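Local coordinates for protein oligogalacturonate lyase (Yersinia enterocolitica subsp. enterocolitica, PDB 3PE7) that probably cleaves short pectin-derived oligogalacturonates by beta-elimination in the cytoplasm, using a seven-bladed beta-propeller that carries a manganese site, at residues N36-Q40 with G128-A132; C42-D46 with S357-D361; T137-E143 with R169-L175; P283-H287 with G299-D303; H338-W342 with V351-H355. Residue numbers count along the deposited sequence, not the author numbering.

Contact 1 (N36-Q40 with G128-A132); sequences NYFYQ and GTWVA
The contact between Asn36-Gln40 and Gly128-Ala132 is made by side chains, with no backbone hydrogen bond between the two segments. Tyr37 to Gln40 form a type I beta turn, with Phe38 at -64/-24, Tyr39 at -89/-7 and Gln40 N hydrogen-bonded to Tyr37 O at 3.1 Å. The opposing chain turns a corner at Gly128, where phi is +71°, and then runs extended to Ala132. Alpha carbons stay well separated: Tyr37 CA to Thr129 CA is 9.0 Å, Gln40 CA to Val131 CA 7.8 Å. The second segment ends the innermost strand of one propeller blade, 124-132, and the contact centre lies about 5 Å from the centre of the chain. Tyr37 (chi1 m) brings CE2 to 3.3 Å from Thr129 OG1, at the ring edge. Tyr39 takes p, chi2 near -88°, placing its OH 3.2 Å from Thr129 OG1, at best a weak hydrogen bond, and its CE2 3.9 Å from Val131 CG2. Thr129 is m and Val131 t; Gln40 (m, m) lies alongside both. The CA-to-CB bond of Trp130 (m) points away, and its indole packs on Leu139, Met171 and Val173. The Tyr37 ring also meets that of His355, a manganese ligand.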
# COMPACT_ATOMS: atom_id res chain seq x y z
N ASN A 36 0.39 5.67 -5.10
CA ASN A 36 -0.09 5.44 -3.73
C ASN A 36 0.36 4.08 -3.17
O ASN A 36 1.06 3.33 -3.86
CB ASN A 36 -1.63 5.62 -3.66
CG ASN A 36 -2.41 4.46 -4.29
OD1 ASN A 36 -3.61 4.30 -4.03
ND2 ASN A 36 -1.76 3.68 -5.13
N TYR A 37 -0.04 3.75 -1.95
CA TYR A 37 0.28 2.43 -1.43
C TYR A 37 -0.38 1.34 -2.29
O TYR A 37 -1.51 1.50 -2.77
CB TYR A 37 -0.13 2.30 0.04
CG TYR A 37 0.76 3.05 1.01
CD1 TYR A 37 2.14 3.14 0.81
CD2 TYR A 37 0.22 3.62 2.17
CE1 TYR A 37 2.97 3.82 1.75
CE2 TYR A 37 1.03 4.28 3.09
CZ TYR A 37 2.39 4.38 2.88
OH TYR A 37 3.17 5.04 3.81
N PHE A 38 0.36 0.25 -2.50
CA PHE A 38 0.00 -0.75 -3.51
C PHE A 38 -1.31 -1.49 -3.27
O PHE A 38 -1.89 -2.03 -4.21
CB PHE A 38 1.14 -1.79 -3.68
CG PHE A 38 1.50 -2.51 -2.42
CD1 PHE A 38 0.82 -3.67 -2.05
CD2 PHE A 38 2.50 -2.01 -1.58
CE1 PHE A 38 1.13 -4.34 -0.86
CE2 PHE A 38 2.81 -2.65 -0.39
CZ PHE A 38 2.14 -3.82 -0.03
N TYR A 39 -1.74 -1.55 -2.01
CA TYR A 39 -2.98 -2.27 -1.66
C TYR A 39 -4.24 -1.39 -1.76
O TYR A 39 -5.38 -1.91 -1.63
CB TYR A 39 -2.85 -2.94 -0.28
CG TYR A 39 -2.45 -1.98 0.82
CD1 TYR A 39 -1.10 -1.71 1.10
CD2 TYR A 39 -3.43 -1.33 1.58
CE1 TYR A 39 -0.73 -0.82 2.12
CE2 TYR A 39 -3.07 -0.44 2.59
CZ TYR A 39 -1.73 -0.18 2.84
OH TYR A 39 -1.39 0.70 3.85
N GLN A 40 -4.05 -0.09 -2.00
CA GLN A 40 -5.15 0.89 -2.10
C GLN A 40 -5.53 1.14 -3.57
O GLN A 40 -4.65 1.32 -4.43
CB GLN A 40 -4.79 2.24 -1.43
CG GLN A 40 -4.48 2.17 0.10
CD GLN A 40 -5.74 2.04 0.96
OE1 GLN A 40 -6.01 2.89 1.83
NE2 GLN A 40 -6.51 0.97 0.75
N GLY A 128 -0.76 5.21 10.63
CA GLY A 128 -0.86 4.40 9.41
C GLY A 128 -2.06 4.74 8.53
O GLY A 128 -2.59 5.86 8.55
N THR A 129 -2.49 3.74 7.75
CA THR A 129 -3.43 3.95 6.66
C THR A 129 -4.83 3.44 7.04
O THR A 129 -4.96 2.37 7.59
CB THR A 129 -2.93 3.22 5.39
OG1 THR A 129 -1.61 3.71 5.05
CG2 THR A 129 -3.85 3.48 4.21
N TRP A 130 -5.85 4.24 6.75
CA TRP A 130 -7.25 3.80 6.93
C TRP A 130 -7.65 2.97 5.72
O TRP A 130 -7.39 3.38 4.57
CB TRP A 130 -8.16 5.02 7.07
CG TRP A 130 -7.90 5.77 8.32
CD1 TRP A 130 -6.94 6.72 8.52
CD2 TRP A 130 -8.59 5.63 9.57
NE1 TRP A 130 -6.99 7.18 9.82
CE2 TRP A 130 -7.99 6.53 10.48
CE3 TRP A 130 -9.65 4.82 10.00
CZ2 TRP A 130 -8.44 6.65 11.81
CZ3 TRP A 130 -10.09 4.94 11.33
CH2 TRP A 130 -9.48 5.86 12.21
N VAL A 131 -8.29 1.82 5.95
CA VAL A 131 -8.61 0.90 4.84
C VAL A 131 -10.10 0.60 4.84
O VAL A 131 -10.67 0.30 5.88
CB VAL A 131 -7.80 -0.43 4.97
CG1 VAL A 131 -8.32 -1.51 3.99
CG2 VAL A 131 -6.33 -0.17 4.73
N ALA A 132 -10.73 0.69 3.67
CA ALA A 132 -12.18 0.48 3.57
C ALA A 132 -12.54 -0.98 3.41
O ALA A 132 -11.73 -1.80 2.97
CB ALA A 132 -12.76 1.31 2.43

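Contact 2 (C42-D46 with S357-D361)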
# COMPACT_ATOMS: atom_id res chain seq x y z
N CYS A 42 -6.11 2.67 -6.95
CA CYS A 42 -5.70 3.89 -7.66
C CYS A 42 -6.12 3.98 -9.13
O CYS A 42 -6.14 5.06 -9.68
CB CYS A 42 -4.17 4.13 -7.58
SG CYS A 42 -3.15 2.76 -8.23
N PHE A 43 -6.43 2.84 -9.76
CA PHE A 43 -6.97 2.85 -11.11
C PHE A 43 -8.49 2.81 -11.05
O PHE A 43 -9.04 2.10 -10.23
CB PHE A 43 -6.51 1.62 -11.90
CG PHE A 43 -5.09 1.68 -12.32
CD1 PHE A 43 -4.71 2.37 -13.47
CD2 PHE A 43 -4.11 1.01 -11.57
CE1 PHE A 43 -3.36 2.40 -13.88
CE2 PHE A 43 -2.77 1.05 -11.95
CZ PHE A 43 -2.40 1.73 -13.11
N THR A 44 -9.15 3.54 -11.94
CA THR A 44 -10.61 3.37 -12.10
C THR A 44 -10.86 1.97 -12.67
O THR A 44 -9.96 1.34 -13.22
CB THR A 44 -11.25 4.47 -12.98
OG1 THR A 44 -10.57 4.59 -14.23
CG2 THR A 44 -11.19 5.80 -12.25
N ARG A 45 -12.09 1.48 -12.54
CA ARG A 45 -12.39 0.09 -12.92
C ARG A 45 -12.06 -0.24 -14.37
O ARG A 45 -11.61 -1.36 -14.66
CB ARG A 45 -13.85 -0.23 -12.62
CG ARG A 45 -14.14 -0.30 -11.13
CD ARG A 45 -15.67 -0.39 -10.87
NE ARG A 45 -16.38 0.78 -11.34
CZ ARG A 45 -17.70 0.93 -11.26
NH1 ARG A 45 -18.43 -0.04 -10.71
NH2 ARG A 45 -18.28 2.02 -11.72
N ASP A 46 -12.25 0.72 -15.27
CA ASP A 46 -11.97 0.49 -16.69
C ASP A 46 -10.50 0.74 -17.07
O ASP A 46 -10.14 0.67 -18.24
CB ASP A 46 -12.94 1.27 -17.59
CG ASP A 46 -12.60 2.74 -17.71
OD1 ASP A 46 -11.76 3.27 -16.93
OD2 ASP A 46 -13.20 3.39 -18.60
N SER A 357 2.07 -2.78 -8.40
CA SER A 357 0.78 -3.47 -8.48
C SER A 357 0.43 -3.66 -9.96
O SER A 357 1.11 -3.11 -10.83
CB SER A 357 -0.33 -2.71 -7.75
OG SER A 357 -0.67 -1.52 -8.44
N PHE A 358 -0.61 -4.45 -10.25
CA PHE A 358 -1.02 -4.71 -11.61
C PHE A 358 -2.08 -3.70 -12.07
O PHE A 358 -2.91 -3.27 -11.27
CB PHE A 358 -1.57 -6.15 -11.74
CG PHE A 358 -0.54 -7.22 -11.52
CD1 PHE A 358 -0.35 -7.78 -10.27
CD2 PHE A 358 0.26 -7.67 -12.58
CE1 PHE A 358 0.60 -8.82 -10.04
CE2 PHE A 358 1.23 -8.67 -12.37
CZ PHE A 358 1.40 -9.25 -11.10
N THR A 359 -2.03 -3.32 -13.35
CA THR A 359 -3.13 -2.59 -13.96
C THR A 359 -4.37 -3.51 -13.94
O THR A 359 -4.23 -4.73 -13.84
CB THR A 359 -2.81 -2.20 -15.41
OG1 THR A 359 -2.32 -3.34 -16.12
CG2 THR A 359 -1.76 -1.07 -15.45
N PRO A 360 -5.57 -2.93 -14.05
CA PRO A 360 -6.78 -3.77 -13.99
C PRO A 360 -6.81 -4.91 -15.03
O PRO A 360 -7.45 -5.95 -14.79
CB PRO A 360 -7.91 -2.75 -14.22
CG PRO A 360 -7.38 -1.48 -13.60
CD PRO A 360 -5.91 -1.49 -13.98
N ASP A 361 -6.13 -4.72 -16.16
CA ASP A 361 -6.10 -5.74 -17.23
C ASP A 361 -5.00 -6.80 -17.08
O ASP A 361 -4.91 -7.73 -17.88
CB ASP A 361 -6.07 -5.09 -18.63
CG ASP A 361 -4.79 -4.34 -18.92
OD1 ASP A 361 -3.85 -4.37 -18.10
OD2 ASP A 361 -4.72 -3.70 -20.00
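Cys42, whose backbone pairs with Leu51, brings the chain to the edge of the interface. Phe43 supplies its centre. With chi1 at -73° its side chain heads toward Ser357-Asp361 and offers one ring face to Pro360 CD, a CH-pi contact with CD 4.1 Å from the ring centroid and 26° off the normal; Thr359 CA lies over that face too. Phe43 CZ reaches Thr359 CG2 at 3.7 Å, and Phe43 CB meets Pro360 CG at 3.6 Å. Equivalent corners of two successive propeller blades meet here, both built on Phe-Thr-x-Asp: Phe43 packs on the blade of strand 357-358, while Phe358 packs on Leu296 and Val298 of the blade beyond. Thr44 directs its side chain away, its OG1 bonding Lys49 N just as Thr359 OG1 bonds Gln364 N, and leaves its carbonyl O 3.8 Å from Pro360 CG. The nearest alpha carbons are Arg45 CA and Pro360 CA, 6.9 Å apart, and Arg45 O lies 4.0 Å from Pro360 CB; the Arg45 guanidinium, through NE, forms a salt bridge with Asp92. Asp46 OD1 bonds Ser48, and its counterpart Asp361 OD1 accepts from Thr359 OG1 at 2.7 Å.

Contact 3 (T137-E143 with R169-L175)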
# COMPACT_ATOMS: atom_id res chain seq x y z
N THR A 137 -18.30 1.33 2.89
CA THR A 137 -19.24 1.89 3.85
C THR A 137 -18.63 2.04 5.24
O THR A 137 -19.21 2.74 6.10
CB THR A 137 -20.54 1.03 3.95
OG1 THR A 137 -20.21 -0.32 4.35
CG2 THR A 137 -21.30 1.04 2.65
N LYS A 138 -17.47 1.40 5.45
CA LYS A 138 -16.76 1.39 6.74
C LYS A 138 -15.25 1.45 6.51
O LYS A 138 -14.77 1.04 5.47
CB LYS A 138 -17.08 0.12 7.54
CG LYS A 138 -18.52 0.05 8.09
CD LYS A 138 -18.81 -1.30 8.72
CE LYS A 138 -19.09 -2.33 7.64
NZ LYS A 138 -19.60 -3.63 8.20
N LEU A 139 -14.53 1.98 7.50
CA LEU A 139 -13.06 2.02 7.49
C LEU A 139 -12.51 1.42 8.76
O LEU A 139 -13.13 1.52 9.82
CB LEU A 139 -12.56 3.46 7.45
CG LEU A 139 -12.85 4.43 6.31
CD1 LEU A 139 -12.21 5.75 6.69
CD2 LEU A 139 -12.29 3.92 4.99
N VAL A 140 -11.34 0.78 8.65
CA VAL A 140 -10.56 0.43 9.84
C VAL A 140 -9.24 1.21 9.84
O VAL A 140 -8.67 1.50 8.78
CB VAL A 140 -10.30 -1.08 10.03
CG1 VAL A 140 -11.57 -1.77 10.55
CG2 VAL A 140 -9.80 -1.75 8.74
N GLY A 141 -8.78 1.56 11.04
CA GLY A 141 -7.51 2.28 11.21
C GLY A 141 -7.05 2.22 12.65
O GLY A 141 -7.79 1.78 13.52
N ILE A 142 -5.83 2.69 12.90
CA ILE A 142 -5.26 2.70 14.25
C ILE A 142 -5.18 4.12 14.78
O ILE A 142 -4.82 5.03 14.06
CB ILE A 142 -3.83 2.08 14.27
CG1 ILE A 142 -3.83 0.64 13.74
CG2 ILE A 142 -3.22 2.12 15.68
CD1 ILE A 142 -4.71 -0.33 14.51
N GLU A 143 -5.55 4.29 16.05
CA GLU A 143 -5.29 5.54 16.77
C GLU A 143 -4.43 5.23 17.99
O GLU A 143 -4.63 4.22 18.67
CB GLU A 143 -6.60 6.21 17.20
CG GLU A 143 -7.43 6.70 16.01
CD GLU A 143 -8.79 7.23 16.41
OE1 GLU A 143 -9.10 7.24 17.63
OE2 GLU A 143 -9.52 7.65 15.49
N ARG A 169 -5.62 1.70 19.75
CA ARG A 169 -6.94 1.17 19.50
C ARG A 169 -7.21 1.00 18.01
O ARG A 169 -6.89 1.86 17.18
CB ARG A 169 -8.03 2.01 20.21
CG ARG A 169 -8.13 3.45 19.78
CD ARG A 169 -9.05 4.24 20.73
NE ARG A 169 -9.44 5.51 20.13
CZ ARG A 169 -10.31 6.36 20.64
NH1 ARG A 169 -10.91 6.11 21.81
NH2 ARG A 169 -10.58 7.49 19.99
N LEU A 170 -7.79 -0.15 17.68
CA LEU A 170 -8.19 -0.47 16.32
C LEU A 170 -9.61 0.04 16.19
O LEU A 170 -10.52 -0.45 16.87
CB LEU A 170 -8.13 -1.99 16.14
CG LEU A 170 -8.12 -2.57 14.72
CD1 LEU A 170 -7.95 -4.09 14.84
CD2 LEU A 170 -9.38 -2.24 13.98
N MET A 171 -9.79 1.06 15.35
CA MET A 171 -11.06 1.75 15.21
C MET A 171 -11.79 1.28 13.98
O MET A 171 -11.19 1.00 12.96
CB MET A 171 -10.85 3.26 15.09
CG MET A 171 -10.22 3.90 16.33
SD MET A 171 -11.25 3.66 17.77
CE MET A 171 -12.76 4.47 17.25
N ARG A 172 -13.11 1.22 14.06
CA ARG A 172 -13.86 1.18 12.83
C ARG A 172 -14.80 2.37 12.74
O ARG A 172 -15.41 2.79 13.75
CB ARG A 172 -14.53 -0.18 12.60
CG ARG A 172 -15.69 -0.46 13.45
CD ARG A 172 -16.61 -1.43 12.72
NE ARG A 172 -17.97 -1.30 13.24
CZ ARG A 172 -18.45 -1.97 14.28
NH1 ARG A 172 -17.70 -2.86 14.92
NH2 ARG A 172 -19.70 -1.76 14.67
N VAL A 173 -14.84 2.94 11.54
CA VAL A 173 -15.56 4.17 11.26
C VAL A 173 -16.65 3.91 10.22
O VAL A 173 -16.40 3.28 9.19
CB VAL A 173 -14.61 5.30 10.75
CG1 VAL A 173 -15.38 6.52 10.25
CG2 VAL A 173 -13.63 5.73 11.86
N ASP A 174 -17.86 4.38 10.52
CA ASP A 174 -18.98 4.33 9.58
C ASP A 174 -18.92 5.54 8.65
O ASP A 174 -18.98 6.69 9.10
CB ASP A 174 -20.29 4.32 10.37
CG ASP A 174 -21.50 4.05 9.50
OD1 ASP A 174 -21.73 4.79 8.50
OD2 ASP A 174 -22.26 3.11 9.84
N LEU A 175 -18.82 5.27 7.35
CA LEU A 175 -18.67 6.34 6.36
C LEU A 175 -19.93 7.19 6.12
O LEU A 175 -19.82 8.34 5.66
CB LEU A 175 -18.13 5.79 5.03
CG LEU A 175 -16.66 5.36 4.95
CD1 LEU A 175 -16.37 4.80 3.57
CD2 LEU A 175 -15.66 6.50 5.29
O HOH W 1 -21.83 2.98 6.44
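Glu143 and Arg169 form a salt bridge in which one carboxylate oxygen takes two donors: Arg169 NH2 to Glu143 OE1 is 2.8 Å, Arg169 NE to Glu143 OE1 3.1 Å. The other oxygen, OE2, bonds Tyr118, and the guanidinium makes a cation-pi contact with Trp124. Reciprocal backbone bonds join Glu143 with Arg169, Gly141 with Met171 and Leu139 with Val173; the last has N-to-O distances of 2.8 Å both ways, Leu139 N to Val173 O and Val173 N to Leu139 O. Leu175 N to Thr137 O, also 2.8 Å, ends the ladder, beside a water linking Thr137 O to Asp174 OD1. These are the two central strands of a four-stranded antiparallel propeller blade, their N-to-C directions 157° apart. On one face Val140 CG1 meets Leu170 CD2 at 4.1 Å and Ile142 CD1 meets Leu170 CG at 4.1 Å, next to Pro193 and Tyr195 of the following blade. The other face carries the Glu143-Arg169 pair, Leu139, Met171 and Val173, with Leu139 CG 3.6 Å from Leu175 CD2 and Trp130 covering Val173.

Contact 4 (P283-H287 with G299-D303); sequences PACSH and GDGSD. With MN (manganese (II) ion), chain B.
Blade-to-blade crossings in beta-propellers leave an outer strand, turn a corner and enter the next inner strand; here the corner, at Ser286 (-90/-20), also delivers a metal ligand. Cys285 and Gly301 form an antiparallel non-hydrogen-bonded pair, CA to CA 4.3 Å, flanked by Ser302 N to Ala284 O (3.0 Å) and Ser286 N to Asp300 O (2.9 Å). The touching parts cross, end-to-end directions 115° apart. A CB on Gly299 would clash with Cys285 SG. Ser286 OG and Ser302 OG, both m, share a hydrogen bond (2.8 Å); a bridging water lies 3.2 Å from Cys285 O and 2.8 Å from Ser302 OG. Asp300 is p: His287 ND1 gives to Asp300 OD1 at 2.8 Å and weakly to Asp300 OD2 at 3.2 Å, and His287 N weakly to Asp300 OD2 (2.9 Å). Asp300 OD1 also accepts weakly from His355 N; Asp300 N has no partner. With ND1 so occupied, His287 (m, chi2 91°) presents NE2 to the manganese at 2.1 Å.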
# COMPACT_ATOMS: atom_id res chain seq x y z
N PRO A 283 13.15 -14.03 -4.71
CA PRO A 283 14.25 -13.15 -4.34
C PRO A 283 13.78 -12.18 -3.26
O PRO A 283 12.57 -11.93 -3.11
CB PRO A 283 14.54 -12.35 -5.62
CG PRO A 283 13.70 -12.89 -6.66
CD PRO A 283 12.60 -13.70 -6.03
N ALA A 284 14.73 -11.64 -2.50
CA ALA A 284 14.42 -10.66 -1.46
C ALA A 284 13.80 -9.42 -2.10
O ALA A 284 14.45 -8.75 -2.90
CB ALA A 284 15.67 -10.28 -0.70
N CYS A 285 12.54 -9.16 -1.75
CA CYS A 285 11.82 -7.99 -2.23
C CYS A 285 11.31 -7.15 -1.06
O CYS A 285 11.17 -7.66 0.06
CB CYS A 285 10.64 -8.43 -3.11
SG CYS A 285 11.11 -9.15 -4.69
N SER A 286 11.02 -5.88 -1.31
CA SER A 286 10.64 -4.96 -0.25
C SER A 286 9.14 -4.94 -0.00
O SER A 286 8.69 -4.50 1.04
CB SER A 286 11.16 -3.56 -0.57
OG SER A 286 12.58 -3.54 -0.40
N HIS A 287 8.39 -5.40 -1.00
CA HIS A 287 6.92 -5.44 -0.97
C HIS A 287 6.46 -6.63 -1.81
O HIS A 287 7.24 -7.20 -2.59
CB HIS A 287 6.33 -4.16 -1.53
CG HIS A 287 6.90 -2.92 -0.92
ND1 HIS A 287 8.00 -2.28 -1.44
CD2 HIS A 287 6.55 -2.23 0.19
CE1 HIS A 287 8.29 -1.23 -0.68
NE2 HIS A 287 7.42 -1.18 0.31
N GLY A 299 6.81 -8.32 -7.09
CA GLY A 299 7.63 -7.81 -5.99
C GLY A 299 8.78 -6.96 -6.50
O GLY A 299 9.21 -7.10 -7.64
N ASP A 300 9.26 -6.07 -5.64
CA ASP A 300 10.35 -5.15 -6.01
C ASP A 300 11.65 -5.55 -5.34
O ASP A 300 11.75 -5.52 -4.11
CB ASP A 300 9.99 -3.67 -5.73
CG ASP A 300 9.30 -3.42 -4.37
OD1 ASP A 300 9.09 -2.23 -4.05
OD2 ASP A 300 8.91 -4.37 -3.65
N GLY A 301 12.64 -5.91 -6.16
CA GLY A 301 13.96 -6.31 -5.61
C GLY A 301 14.47 -5.31 -4.58
O GLY A 301 14.42 -4.10 -4.80
N SER A 302 14.99 -5.82 -3.46
CA SER A 302 15.33 -4.96 -2.34
C SER A 302 16.69 -4.30 -2.44
O SER A 302 17.60 -4.82 -3.10
CB SER A 302 15.30 -5.76 -1.04
OG SER A 302 13.97 -6.01 -0.66
N ASP A 303 16.81 -3.17 -1.74
CA ASP A 303 18.09 -2.56 -1.41
C ASP A 303 18.92 -3.47 -0.52
O ASP A 303 18.39 -4.40 0.11
CB ASP A 303 17.90 -1.18 -0.74
CG ASP A 303 16.80 -1.17 0.34
OD1 ASP A 303 16.95 -0.34 1.28
OD2 ASP A 303 15.79 -1.93 0.26
MN MN B . 7.00 0.73 1.16
O HOH W 2 13.97 -7.54 1.68

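Contact 5 (H338-W342 with V351-H355); sequences HDTSW and VTHPH. With MN (manganese (II) ion), chain B.
Two of the manganese ligands, His353 and His355, lie in Val351-His355, a loop segment that packs on His338-Trp342. Neither segment is helix or strand; Asp339 (55/27), Trp342 (67/11) and His355 (51/55) all have positive phi. Thr352 (chi1 p) lies nearest, its CA 5.2 Å from Trp342 CA; Thr352 O accepts from Thr340 OG1 at 2.7 Å, Thr340 being t, and Thr352 OG1 bonds Lys343 O. His353 (m, chi2 -160°) binds the manganese through ND1 at 2.1 Å. Its ring face receives the edge of the Trp342 indole (m, chi2 98°) in an offset edge-to-face pair, the centroid of the six-membered ring of Trp342 5.3 Å from that of His353 and the planes at 70°, with Trp342 CE3 3.6 Å from His353 CD2. Pro354 sits among three side chains: its CG lies 3.8 Å from the His338 ring centroid (CH-pi, 18° off the normal; His338 is p), and 3.8 Å from Thr340 CG2, while Trp342 CH2 reaches Pro354 CD at 3.5 Å. His355 (m) gives NE2 to the metal at 2.1 Å. The whole unit bridges strands 331-337 and 357-358 of successive propeller blades, Pro354 touching Asp300 of strand 296-301 and Phe367 of strand 364-369.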
# COMPACT_ATOMS: atom_id res chain seq x y z
N HIS A 338 13.24 -1.65 -11.83
CA HIS A 338 12.74 -0.42 -11.19
C HIS A 338 13.86 0.63 -11.05
O HIS A 338 13.61 1.84 -11.22
CB HIS A 338 12.02 -0.72 -9.85
CG HIS A 338 12.91 -1.24 -8.77
ND1 HIS A 338 12.81 -2.52 -8.27
CD2 HIS A 338 13.89 -0.64 -8.05
CE1 HIS A 338 13.71 -2.70 -7.32
NE2 HIS A 338 14.38 -1.56 -7.17
N ASP A 339 15.08 0.18 -10.77
CA ASP A 339 16.25 1.09 -10.63
C ASP A 339 16.06 2.22 -9.60
O ASP A 339 16.69 3.29 -9.73
CB ASP A 339 16.65 1.70 -11.99
CG ASP A 339 17.63 0.85 -12.76
OD1 ASP A 339 18.51 0.21 -12.13
OD2 ASP A 339 17.52 0.83 -14.00
N THR A 340 15.23 2.02 -8.59
CA THR A 340 15.08 3.05 -7.56
C THR A 340 16.33 3.15 -6.69
O THR A 340 17.04 2.15 -6.51
CB THR A 340 13.80 2.90 -6.71
OG1 THR A 340 13.48 4.18 -6.15
CG2 THR A 340 13.97 1.90 -5.57
N SER A 341 16.59 4.34 -6.17
CA SER A 341 17.74 4.60 -5.30
C SER A 341 17.42 4.29 -3.84
O SER A 341 18.34 4.15 -3.02
CB SER A 341 18.17 6.07 -5.40
OG SER A 341 17.26 6.89 -4.68
N TRP A 342 16.12 4.22 -3.54
CA TRP A 342 15.60 4.10 -2.17
C TRP A 342 15.86 5.32 -1.28
O TRP A 342 15.63 5.27 -0.06
CB TRP A 342 16.15 2.83 -1.50
CG TRP A 342 15.84 1.57 -2.27
CD1 TRP A 342 16.69 0.91 -3.13
CD2 TRP A 342 14.63 0.81 -2.23
NE1 TRP A 342 16.08 -0.20 -3.64
CE2 TRP A 342 14.81 -0.30 -3.10
CE3 TRP A 342 13.40 0.96 -1.57
CZ2 TRP A 342 13.81 -1.25 -3.32
CZ3 TRP A 342 12.40 -0.00 -1.79
CH2 TRP A 342 12.62 -1.08 -2.67
N VAL A 351 8.61 7.44 -0.40
CA VAL A 351 8.39 8.06 -1.71
C VAL A 351 9.12 7.36 -2.88
O VAL A 351 8.59 7.28 -3.99
CB VAL A 351 8.67 9.57 -1.66
CG1 VAL A 351 10.16 9.87 -1.53
CG2 VAL A 351 8.07 10.27 -2.86
N THR A 352 10.32 6.81 -2.62
CA THR A 352 11.05 6.10 -3.67
C THR A 352 10.78 4.61 -3.69
O THR A 352 11.38 3.90 -4.49
CB THR A 352 12.59 6.32 -3.55
OG1 THR A 352 13.00 6.08 -2.21
CG2 THR A 352 12.97 7.76 -3.97
N HIS A 353 9.87 4.12 -2.83
CA HIS A 353 9.48 2.70 -2.87
C HIS A 353 8.73 2.40 -4.17
O HIS A 353 7.77 3.08 -4.50
CB HIS A 353 8.62 2.34 -1.66
CG HIS A 353 9.39 2.24 -0.39
ND1 HIS A 353 8.92 1.55 0.71
CD2 HIS A 353 10.61 2.72 -0.05
CE1 HIS A 353 9.82 1.62 1.68
NE2 HIS A 353 10.86 2.31 1.24
N PRO A 354 9.17 1.37 -4.92
CA PRO A 354 8.45 1.09 -6.18
C PRO A 354 6.97 0.74 -5.97
O PRO A 354 6.13 1.18 -6.74
CB PRO A 354 9.23 -0.08 -6.79
CG PRO A 354 10.67 0.13 -6.24
CD PRO A 354 10.45 0.64 -4.83
N HIS A 355 6.67 -0.04 -4.92
CA HIS A 355 5.28 -0.37 -4.56
C HIS A 355 4.48 -0.92 -5.76
O HIS A 355 3.39 -0.40 -6.08
CB HIS A 355 4.58 0.88 -3.95
CG HIS A 355 5.01 1.19 -2.55
ND1 HIS A 355 4.84 2.43 -1.98
CD2 HIS A 355 5.62 0.43 -1.61
CE1 HIS A 355 5.31 2.43 -0.74
NE2 HIS A 355 5.79 1.22 -0.49
MN MN B . 7.00 0.73 1.16

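How the contacts relate
Contacts 4 and 5 build the manganese site together: their centres are 10 Å apart, and His287 NE2 lies 3.0 Å from His355 NE2 and 3.1 Å from His353 ND1, with Gln350 a fourth protein ligand. Contact 1 borders this site, Tyr37 CD1 lying 3.6 Å from His355 CE1 and Phe38 CE2 3.8 Å from His287 CD2. Contact 3 extends the blade that contact 1 reaches, through a probable hydrogen bond from Val131 N to Val140 O, 2.9 Å, yet its nearest atoms stay about 17 Å from contacts 4 and 5. Contact 2 touches contact 1; its segment 357-361 comes one residue after 351-355, and its loop encloses contacts 3, 4 and 5.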